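Local coordinates for adhesion and penetration protein autotransporter (Haemophilus influenzae, PDB 3SYJ) that promotes bacterial adherence to and invasion of host cells, self-associates in aggregation, and probably acts as a serine protease, through its secreted passenger domain, at residues D114-P119 with L253-Y258; A307-P312 with S331-N336; N529-R534 with T679-C684. All blocks are in the same frame, centred on the assembly; numbering follows the deposited sequence.

Interaction 1 of 3, residues D114-P119 with L253-Y258; sequences DDYHNP and LVRKSY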
loop_
_atom_site.group_PDB
_atom_site.type_symbol
_atom_site.label_atom_id
_atom_site.label_comp_id
_atom_site.label_asym_id
_atom_site.label_seq_id
_atom_site.Cartn_x
_atom_site.Cartn_y
_atom_site.Cartn_z
ATOM N N ASP A 114 -24.308 14.053 -77.874
ATOM C CA ASP A 114 -24.325 15.380 -77.263
ATOM C C ASP A 114 -25.266 15.550 -76.061
ATOM O O ASP A 114 -25.516 16.673 -75.625
ATOM C CB ASP A 114 -24.574 16.471 -78.325
ATOM C CG ASP A 114 -25.902 16.299 -79.055
ATOM O OD1 ASP A 114 -26.737 15.495 -78.592
ATOM O OD2 ASP A 114 -26.112 16.972 -80.087
ATOM N N ASP A 115 -25.784 14.448 -75.523
ATOM C CA ASP A 115 -26.516 14.512 -74.259
ATOM C C ASP A 115 -25.491 14.404 -73.128
ATOM O O ASP A 115 -25.355 13.363 -72.476
ATOM C CB ASP A 115 -27.562 13.398 -74.168
ATOM C CG ASP A 115 -28.623 13.664 -73.108
ATOM O OD1 ASP A 115 -28.600 14.739 -72.466
ATOM O OD2 ASP A 115 -29.492 12.787 -72.921
ATOM N N TYR A 116 -24.757 15.492 -72.918
ATOM C CA TYR A 116 -23.624 15.491 -72.008
ATOM C C TYR A 116 -23.172 16.920 -71.799
ATOM O O TYR A 116 -22.989 17.655 -72.765
ATOM C CB TYR A 116 -22.484 14.679 -72.626
ATOM C CG TYR A 116 -21.296 14.448 -71.719
ATOM C CD1 TYR A 116 -21.013 13.183 -71.235
ATOM C CD2 TYR A 116 -20.451 15.496 -71.355
ATOM C CE1 TYR A 116 -19.925 12.957 -70.413
ATOM C CE2 TYR A 116 -19.355 15.279 -70.530
ATOM C CZ TYR A 116 -19.102 14.007 -70.062
ATOM O OH TYR A 116 -18.027 13.765 -69.245
ATOM N N HIS A 117 -23.003 17.328 -70.546
ATOM C CA HIS A 117 -22.431 18.649 -70.276
ATOM C C HIS A 117 -21.551 18.708 -69.015
ATOM O O HIS A 117 -21.683 17.881 -68.109
ATOM C CB HIS A 117 -23.507 19.754 -70.276
ATOM C CG HIS A 117 -24.449 19.706 -69.112
ATOM N ND1 HIS A 117 -25.623 20.429 -69.080
ATOM C CD2 HIS A 117 -24.399 19.022 -67.943
ATOM C CE1 HIS A 117 -26.254 20.197 -67.941
ATOM N NE2 HIS A 117 -25.533 19.346 -67.233
ATOM N N ASN A 118 -20.652 19.691 -68.981
ATOM C CA ASN A 118 -19.695 19.873 -67.888
ATOM C C ASN A 118 -19.799 21.263 -67.263
ATOM O O ASN A 118 -18.930 22.107 -67.478
ATOM C CB ASN A 118 -18.272 19.677 -68.401
ATOM C CG ASN A 118 -17.727 18.300 -68.104
ATOM O OD1 ASN A 118 -17.744 17.850 -66.959
ATOM N ND2 ASN A 118 -17.219 17.630 -69.129
ATOM N N PRO A 119 -20.865 21.507 -66.488
ATOM C CA PRO A 119 -21.130 22.828 -65.910
ATOM C C PRO A 119 -19.989 23.355 -65.047
ATOM O O PRO A 119 -19.341 22.601 -64.316
ATOM C CB PRO A 119 -22.370 22.591 -65.046
ATOM C CG PRO A 119 -23.041 21.415 -65.657
ATOM C CD PRO A 119 -21.929 20.541 -66.176
ATOM N N LEU A 253 -20.268 7.176 -70.975
ATOM C CA LEU A 253 -18.983 7.210 -70.282
ATOM C C LEU A 253 -18.497 8.652 -70.115
ATOM O O LEU A 253 -18.851 9.521 -70.905
ATOM C CB LEU A 253 -17.941 6.369 -71.027
ATOM C CG LEU A 253 -18.256 4.876 -71.195
ATOM C CD1 LEU A 253 -17.119 4.171 -71.917
ATOM C CD2 LEU A 253 -18.529 4.199 -69.861
ATOM N N VAL A 254 -17.702 8.911 -69.079
ATOM C CA VAL A 254 -17.224 10.273 -68.839
ATOM C C VAL A 254 -16.134 10.634 -69.837
ATOM O O VAL A 254 -15.372 9.768 -70.273
ATOM C CB VAL A 254 -16.704 10.469 -67.400
ATOM C CG1 VAL A 254 -17.862 10.390 -66.404
ATOM C CG2 VAL A 254 -15.622 9.441 -67.080
ATOM N N ARG A 255 -16.055 11.917 -70.177
ATOM C CA ARG A 255 -15.165 12.375 -71.238
ATOM C C ARG A 255 -14.030 13.265 -70.722
ATOM O O ARG A 255 -14.162 14.478 -70.634
ATOM C CB ARG A 255 -15.986 13.058 -72.332
ATOM C CG ARG A 255 -17.127 12.155 -72.806
ATOM C CD ARG A 255 -18.017 12.789 -73.860
ATOM N NE ARG A 255 -19.227 11.996 -74.065
ATOM C CZ ARG A 255 -20.335 12.458 -74.633
ATOM N NH1 ARG A 255 -20.386 13.705 -75.066
ATOM N NH2 ARG A 255 -21.394 11.675 -74.765
ATOM N N LYS A 256 -12.909 12.635 -70.390
ATOM C CA LYS A 256 -11.775 13.307 -69.769
ATOM C C LYS A 256 -11.113 14.331 -70.699
ATOM O O LYS A 256 -10.654 15.378 -70.249
ATOM C CB LYS A 256 -10.753 12.259 -69.333
ATOM C CG LYS A 256 -9.604 12.773 -68.491
ATOM C CD LYS A 256 -9.856 12.514 -67.017
ATOM C CE LYS A 256 -8.548 12.398 -66.241
ATOM N NZ LYS A 256 -7.732 11.222 -66.674
ATOM N N SER A 257 -11.058 14.025 -71.993
ATOM C CA SER A 257 -10.423 14.915 -72.964
ATOM C C SER A 257 -11.267 16.143 -73.224
ATOM O O SER A 257 -10.744 17.233 -73.447
ATOM C CB SER A 257 -10.170 14.196 -74.287
ATOM O OG SER A 257 -8.902 13.568 -74.283
ATOM N N TYR A 258 -12.579 15.957 -73.218
ATOM C CA TYR A 258 -13.487 17.072 -73.409
ATOM C C TYR A 258 -13.398 17.982 -72.204
ATOM O O TYR A 258 -13.341 19.203 -72.339
ATOM C CB TYR A 258 -14.911 16.566 -73.584
ATOM C CG TYR A 258 -15.978 17.631 -73.563
ATOM C CD1 TYR A 258 -16.073 18.569 -74.583
ATOM C CD2 TYR A 258 -16.918 17.674 -72.541
ATOM C CE1 TYR A 258 -17.068 19.534 -74.577
ATOM C CE2 TYR A 258 -17.916 18.627 -72.527
ATOM C CZ TYR A 258 -17.987 19.555 -73.549
ATOM O OH TYR A 258 -18.978 20.508 -73.534
HETATM O O HOH W 1 -16.164 15.463 -69.389
#
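The guanidinium of R255 lies flat on the Y116 ring inside the trypsin-like protease domain (peptidase clan PA), where the loop 114-119 packs against the start of helix 256-266. The two side chains slide past each other in opposite directions. Y116 CB lies over one face of the guanidinium, 3.4 Å from R255 NH1. Chi1 (-173°) sets CG anti to the backbone N, under the same group, and CD1 follows 3.5 Å from R255 CZ; the planes are only 16° apart, so charge and pi cloud meet face to face. Midway along, R255 CD makes a CH-pi contact over the ring centre, 4.0 Å from the centroid. CE1 lies 3.6 Å from L253 O, and CE2 touches Y258 CD2 on the neighbouring tyrosine. An extended arginine suits this place because its methylenes cover the ring while NH2 goes on to E113 O; Y104 is a further, cation-pi partner. The neighbour D115 bonds H73, an arrangement consistent with the charge-relay triad of this clan, whose serine would be S218, the active-site residue by similarity; the Y116 side chain lies about 11 Å from that of S218. At the tip, the phenol OH accepts from R255 N at 2.9 Å with a fairly straight bond (162°). A water 2.5 Å from Y116 OH also donates to R255 O at 2.6 Å.

Interaction 2 of 3, residues A307-P312 with S331-N336; sequences ANMSLP and SPRLNN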
loop_
_atom_site.group_PDB
_atom_site.type_symbol
_atom_site.label_atom_id
_atom_site.label_comp_id
_atom_site.label_asym_id
_atom_site.label_seq_id
_atom_site.Cartn_x
_atom_site.Cartn_y
_atom_site.Cartn_z
ATOM N N ALA A 307 -15.101 39.446 -64.272
ATOM C CA ALA A 307 -16.545 39.570 -64.277
ATOM C C ALA A 307 -16.905 40.760 -65.141
ATOM O O ALA A 307 -16.402 41.859 -64.926
ATOM C CB ALA A 307 -17.069 39.766 -62.877
ATOM N N ASN A 308 -17.773 40.535 -66.121
ATOM C CA ASN A 308 -18.224 41.605 -66.999
ATOM C C ASN A 308 -19.632 42.106 -66.640
ATOM O O ASN A 308 -20.631 41.441 -66.914
ATOM C CB ASN A 308 -18.150 41.151 -68.455
ATOM C CG ASN A 308 -18.480 42.259 -69.420
ATOM O OD1 ASN A 308 -19.011 43.298 -69.028
ATOM N ND2 ASN A 308 -18.170 42.048 -70.693
ATOM N N MET A 309 -19.706 43.284 -66.029
ATOM C CA MET A 309 -20.966 43.816 -65.517
ATOM C C MET A 309 -21.908 44.299 -66.607
ATOM O O MET A 309 -23.088 44.538 -66.351
ATOM C CB MET A 309 -20.700 44.961 -64.543
ATOM C CG MET A 309 -19.841 44.557 -63.371
ATOM S SD MET A 309 -20.670 43.317 -62.369
ATOM C CE MET A 309 -19.262 42.326 -61.896
ATOM N N SER A 310 -21.392 44.461 -67.818
ATOM C CA SER A 310 -22.237 44.897 -68.919
ATOM C C SER A 310 -23.013 43.719 -69.508
ATOM O O SER A 310 -23.908 43.906 -70.330
ATOM C CB SER A 310 -21.414 45.605 -69.996
ATOM O OG SER A 310 -20.649 44.679 -70.746
ATOM N N LEU A 311 -22.664 42.508 -69.075
ATOM C CA LEU A 311 -23.359 41.295 -69.510
ATOM C C LEU A 311 -24.428 40.884 -68.502
ATOM O O LEU A 311 -24.324 41.197 -67.312
ATOM C CB LEU A 311 -22.370 40.142 -69.708
ATOM C CG LEU A 311 -21.285 40.356 -70.756
ATOM C CD1 LEU A 311 -20.420 39.113 -70.908
ATOM C CD2 LEU A 311 -21.930 40.737 -72.071
ATOM N N PRO A 312 -25.458 40.165 -68.977
ATOM C CA PRO A 312 -26.569 39.729 -68.126
ATOM C C PRO A 312 -26.102 38.725 -67.081
ATOM O O PRO A 312 -25.236 37.892 -67.365
ATOM C CB PRO A 312 -27.521 39.032 -69.108
ATOM C CG PRO A 312 -27.053 39.415 -70.474
ATOM C CD PRO A 312 -25.591 39.667 -70.356
ATOM N N SER A 331 -24.419 32.105 -66.786
ATOM C CA SER A 331 -24.113 33.453 -66.332
ATOM C C SER A 331 -22.967 34.052 -67.139
ATOM O O SER A 331 -21.800 33.900 -66.779
ATOM C CB SER A 331 -23.752 33.435 -64.851
ATOM O OG SER A 331 -23.593 34.755 -64.357
ATOM N N PRO A 332 -23.295 34.740 -68.239
ATOM C CA PRO A 332 -22.257 35.319 -69.103
ATOM C C PRO A 332 -21.385 36.294 -68.316
ATOM O O PRO A 332 -20.194 36.425 -68.593
ATOM C CB PRO A 332 -23.060 36.086 -70.164
ATOM C CG PRO A 332 -24.451 35.564 -70.073
ATOM C CD PRO A 332 -24.653 35.114 -68.662
ATOM N N ARG A 333 -21.992 36.969 -67.344
ATOM C CA ARG A 333 -21.311 37.960 -66.514
ATOM C C ARG A 333 -20.235 37.342 -65.619
ATOM O O ARG A 333 -19.130 37.865 -65.518
ATOM C CB ARG A 333 -22.330 38.708 -65.654
ATOM C CG ARG A 333 -21.721 39.587 -64.572
ATOM C CD ARG A 333 -22.809 40.279 -63.759
ATOM N NE ARG A 333 -23.643 41.129 -64.607
ATOM C CZ ARG A 333 -24.706 41.810 -64.187
ATOM N NH1 ARG A 333 -25.081 41.747 -62.917
ATOM N NH2 ARG A 333 -25.399 42.553 -65.044
ATOM N N LEU A 334 -20.566 36.235 -64.964
ATOM C CA LEU A 334 -19.628 35.588 -64.059
ATOM C C LEU A 334 -18.653 34.699 -64.819
ATOM O O LEU A 334 -17.470 34.647 -64.491
ATOM C CB LEU A 334 -20.370 34.784 -62.990
ATOM C CG LEU A 334 -21.278 35.589 -62.056
ATOM C CD1 LEU A 334 -22.018 34.675 -61.096
ATOM C CD2 LEU A 334 -20.493 36.622 -61.281
ATOM N N ASN A 335 -19.146 34.006 -65.842
ATOM C CA ASN A 335 -18.302 33.077 -66.585
ATOM C C ASN A 335 -17.206 33.783 -67.355
ATOM O O ASN A 335 -16.264 33.140 -67.830
ATOM C CB ASN A 335 -19.112 32.218 -67.557
ATOM C CG ASN A 335 -18.234 31.249 -68.336
ATOM O OD1 ASN A 335 -17.605 30.357 -67.758
ATOM N ND2 ASN A 335 -18.171 31.434 -69.648
ATOM N N ASN A 336 -17.337 35.099 -67.496
ATOM C CA ASN A 336 -16.348 35.872 -68.243
ATOM C C ASN A 336 -14.974 35.853 -67.578
ATOM O O ASN A 336 -13.947 35.922 -68.253
ATOM C CB ASN A 336 -16.814 37.318 -68.459
ATOM C CG ASN A 336 -16.036 38.019 -69.558
ATOM O OD1 ASN A 336 -15.276 38.956 -69.298
ATOM N ND2 ASN A 336 -16.201 37.550 -70.795
#
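R333 grips L311 O side-on with two nitrogens, NE at 2.8 Å and NH2 at 2.9 Å, and so joins a short, weakly bonded helical turn (332-335) to the type I beta turn N308-L311 that follows strand 301-308. The fold here is the early part of the beta-helix passenger. CG of R333 is anti to the backbone N (chi1 170°), and a bend at chi3 (-60°) in the otherwise extended chain brings NE to the carbonyl, where NH2 of the same flat group meets it too. NE lies nearly along the C=O axis of L311, whereas NH2 is tilted from the carbonyl plane; both hydrogen bonds are moderately bent. Only arginine offers this pair of donors in one flat group. Backbone bonds add to it: N308 N donates to R333 O at 3.1 Å, and R333 N reaches P312 O weakly. Asparagine suits position 308, since N308 OD1 accepts from both S310 N (2.9 Å), forming an Asx turn, and S310 OG, from the same face of the amide. At the helix start, S331 OG takes a weak capping bond from L334 N and also bonds L313 O. P332 suits the first helical position, having no N-H to satisfy. Packing lies outside this: the M309 and R333 side chains cross at about a right angle, with M309 SD 4.0 Å from R333 CD, while L311 CD1 rests 4.1 Å from P332 CB.

Interaction 3 of 3, residues N529-R534 with T679-C684; sequences NKLDYR and TGLTTC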
loop_
_atom_site.group_PDB
_atom_site.type_symbol
_atom_site.label_atom_id
_atom_site.label_comp_id
_atom_site.label_asym_id
_atom_site.label_seq_id
_atom_site.Cartn_x
_atom_site.Cartn_y
_atom_site.Cartn_z
ATOM N N ASN A 529 -34.454 31.089 -35.349
ATOM C CA ASN A 529 -33.599 29.908 -35.275
ATOM C C ASN A 529 -33.766 29.262 -33.908
ATOM O O ASN A 529 -33.146 29.671 -32.929
ATOM C CB ASN A 529 -32.131 30.252 -35.529
ATOM C CG ASN A 529 -31.240 29.016 -35.561
ATOM O OD1 ASN A 529 -31.616 27.951 -35.075
ATOM N ND2 ASN A 529 -30.054 29.157 -36.137
ATOM N N LYS A 530 -34.623 28.253 -33.862
ATOM C CA LYS A 530 -34.995 27.572 -32.630
ATOM C C LYS A 530 -33.799 27.122 -31.804
ATOM O O LYS A 530 -33.889 27.040 -30.584
ATOM C CB LYS A 530 -35.871 26.357 -32.959
ATOM C CG LYS A 530 -37.025 26.143 -31.991
ATOM C CD LYS A 530 -38.020 27.303 -32.075
ATOM C CE LYS A 530 -39.174 27.148 -31.087
ATOM N NZ LYS A 530 -40.139 26.058 -31.441
ATOM N N LEU A 531 -32.686 26.810 -32.469
ATOM C CA LEU A 531 -31.495 26.322 -31.769
ATOM C C LEU A 531 -30.968 27.334 -30.750
ATOM O O LEU A 531 -30.297 26.964 -29.793
ATOM C CB LEU A 531 -30.378 25.959 -32.758
ATOM C CG LEU A 531 -30.377 24.552 -33.353
ATOM C CD1 LEU A 531 -31.631 24.336 -34.141
ATOM C CD2 LEU A 531 -29.169 24.347 -34.247
ATOM N N ASP A 532 -31.278 28.610 -30.968
ATOM C CA ASP A 532 -30.776 29.690 -30.122
ATOM C C ASP A 532 -31.655 29.959 -28.906
ATOM O O ASP A 532 -31.330 30.814 -28.084
ATOM C CB ASP A 532 -30.639 30.980 -30.935
ATOM C CG ASP A 532 -29.550 30.890 -31.988
ATOM O OD1 ASP A 532 -28.495 30.288 -31.700
ATOM O OD2 ASP A 532 -29.738 31.425 -33.099
ATOM N N TYR A 533 -32.765 29.240 -28.781
ATOM C CA TYR A 533 -33.712 29.546 -27.712
ATOM C C TYR A 533 -34.098 28.324 -26.905
ATOM O O TYR A 533 -35.113 28.326 -26.203
ATOM C CB TYR A 533 -34.944 30.256 -28.275
ATOM C CG TYR A 533 -34.566 31.504 -29.034
ATOM C CD1 TYR A 533 -34.333 32.700 -28.369
ATOM C CD2 TYR A 533 -34.403 31.478 -30.413
ATOM C CE1 TYR A 533 -33.971 33.846 -29.056
ATOM C CE2 TYR A 533 -34.047 32.615 -31.110
ATOM C CZ TYR A 533 -33.830 33.797 -30.423
ATOM O OH TYR A 533 -33.471 34.929 -31.110
ATOM N N ARG A 534 -33.266 27.293 -26.992
ATOM C CA ARG A 534 -33.512 26.042 -26.295
ATOM C C ARG A 534 -32.656 25.946 -25.040
ATOM O O ARG A 534 -31.598 26.563 -24.949
ATOM C CB ARG A 534 -33.221 24.861 -27.221
ATOM C CG ARG A 534 -34.255 24.672 -28.324
ATOM C CD ARG A 534 -35.575 24.179 -27.747
ATOM N NE ARG A 534 -35.441 22.871 -27.106
ATOM C CZ ARG A 534 -35.789 21.718 -27.673
ATOM N NH1 ARG A 534 -36.293 21.708 -28.900
ATOM N NH2 ARG A 534 -35.634 20.573 -27.014
ATOM N N THR A 679 -32.682 17.985 -37.541
ATOM C CA THR A 679 -33.039 19.346 -37.155
ATOM C C THR A 679 -31.954 20.074 -36.358
ATOM O O THR A 679 -31.993 21.298 -36.226
ATOM C CB THR A 679 -34.297 19.352 -36.301
ATOM O OG1 THR A 679 -34.016 18.697 -35.058
ATOM C CG2 THR A 679 -35.423 18.615 -37.022
ATOM N N GLY A 680 -30.996 19.327 -35.820
ATOM C CA GLY A 680 -29.984 19.921 -34.971
ATOM C C GLY A 680 -30.477 20.130 -33.552
ATOM O O GLY A 680 -29.723 20.598 -32.705
ATOM N N LEU A 681 -31.738 19.789 -33.291
ATOM C CA LEU A 681 -32.330 19.947 -31.957
ATOM C C LEU A 681 -31.927 18.875 -30.941
ATOM O O LEU A 681 -31.833 17.697 -31.275
ATOM C CB LEU A 681 -33.846 19.977 -32.063
ATOM C CG LEU A 681 -34.408 21.355 -32.373
ATOM C CD1 LEU A 681 -35.887 21.251 -32.717
ATOM C CD2 LEU A 681 -34.177 22.289 -31.193
ATOM N N THR A 682 -31.714 19.280 -29.694
ATOM C CA THR A 682 -31.336 18.329 -28.652
ATOM C C THR A 682 -32.514 18.067 -27.732
ATOM O O THR A 682 -33.205 18.994 -27.322
ATOM C CB THR A 682 -30.136 18.837 -27.819
ATOM O OG1 THR A 682 -29.046 19.136 -28.696
ATOM C CG2 THR A 682 -29.688 17.788 -26.802
ATOM N N THR A 683 -32.750 16.801 -27.414
ATOM C CA THR A 683 -33.857 16.438 -26.539
ATOM C C THR A 683 -33.381 15.572 -25.383
ATOM O O THR A 683 -32.652 14.603 -25.587
ATOM C CB THR A 683 -34.943 15.682 -27.314
ATOM O OG1 THR A 683 -35.487 16.541 -28.325
ATOM C CG2 THR A 683 -36.049 15.237 -26.379
ATOM N N CYS A 684 -33.783 15.931 -24.169
ATOM C CA CYS A 684 -33.478 15.123 -22.991
ATOM C C CYS A 684 -34.766 14.620 -22.383
ATOM O O CYS A 684 -35.653 15.410 -22.079
ATOM C CB CYS A 684 -32.715 15.932 -21.943
ATOM S SG CYS A 684 -31.063 16.432 -22.447
#
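L531 and L681 supply the apolar part of this contact: L531 CD1 and L681 CD2 meet loosely at 4.4 Å. L531 also turns CD1 towards T679 O, 3.7 Å away, and its CG and CD2 rest near G680 O. A second, mixed contact comes from R534, whose chain crosses the L681 side chain at about a right angle: R534 CG lies 3.7 Å from L681 CD2, and NH1 comes to 3.2 Å from the same methyl. Between those two points, bends at chi2 (-70°) and chi3 place CD and NE. The segment 679-684 leads out of the turn of an antiparallel hairpin, strands 669-675 and 682-688, stapled by the C673-C684 disulfide; this hairpin belongs to the passenger's beta-solenoid region. Among polar contacts, R534 NH2 stands 2.9 Å from T682 O, but at an angle too poor for a hydrogen bond; R534 NE forms a salt bridge with E536 OE1. Each segment braces its own turn. N529 OD1 accepts from L531 N at 3.0 Å in an Asx turn, and T679 OG1 accepts from L681 N at 3.1 Å in an ST turn. Inside the ST turn G680 has a positive phi (81°), where a CB would press on T679 O and crowd L531 CD2.

Overall arrangement
From the N terminus, interaction 1 closes first, over a 133-residue span: it brings a loop of the protease domain against the chain where 249-253, the last strand in sequence of its antiparallel sheet, passes into helix 256-266. Interaction 2 follows over only 18 intervening residues, a local excursion at the beginning of the beta-helix. Interaction 3 bridges 144 residues, joining a loop between solenoid strands to the later hairpin. The three come in series, so none nests in or crosses another. Interactions 1 and 2 are neighbours, their nearest atoms about 8 Å apart, and D114-N321 and N335-R120 hydrogen bonds link protease and solenoid; interaction 3 lies about 41 Å from interaction 2, centre to centre.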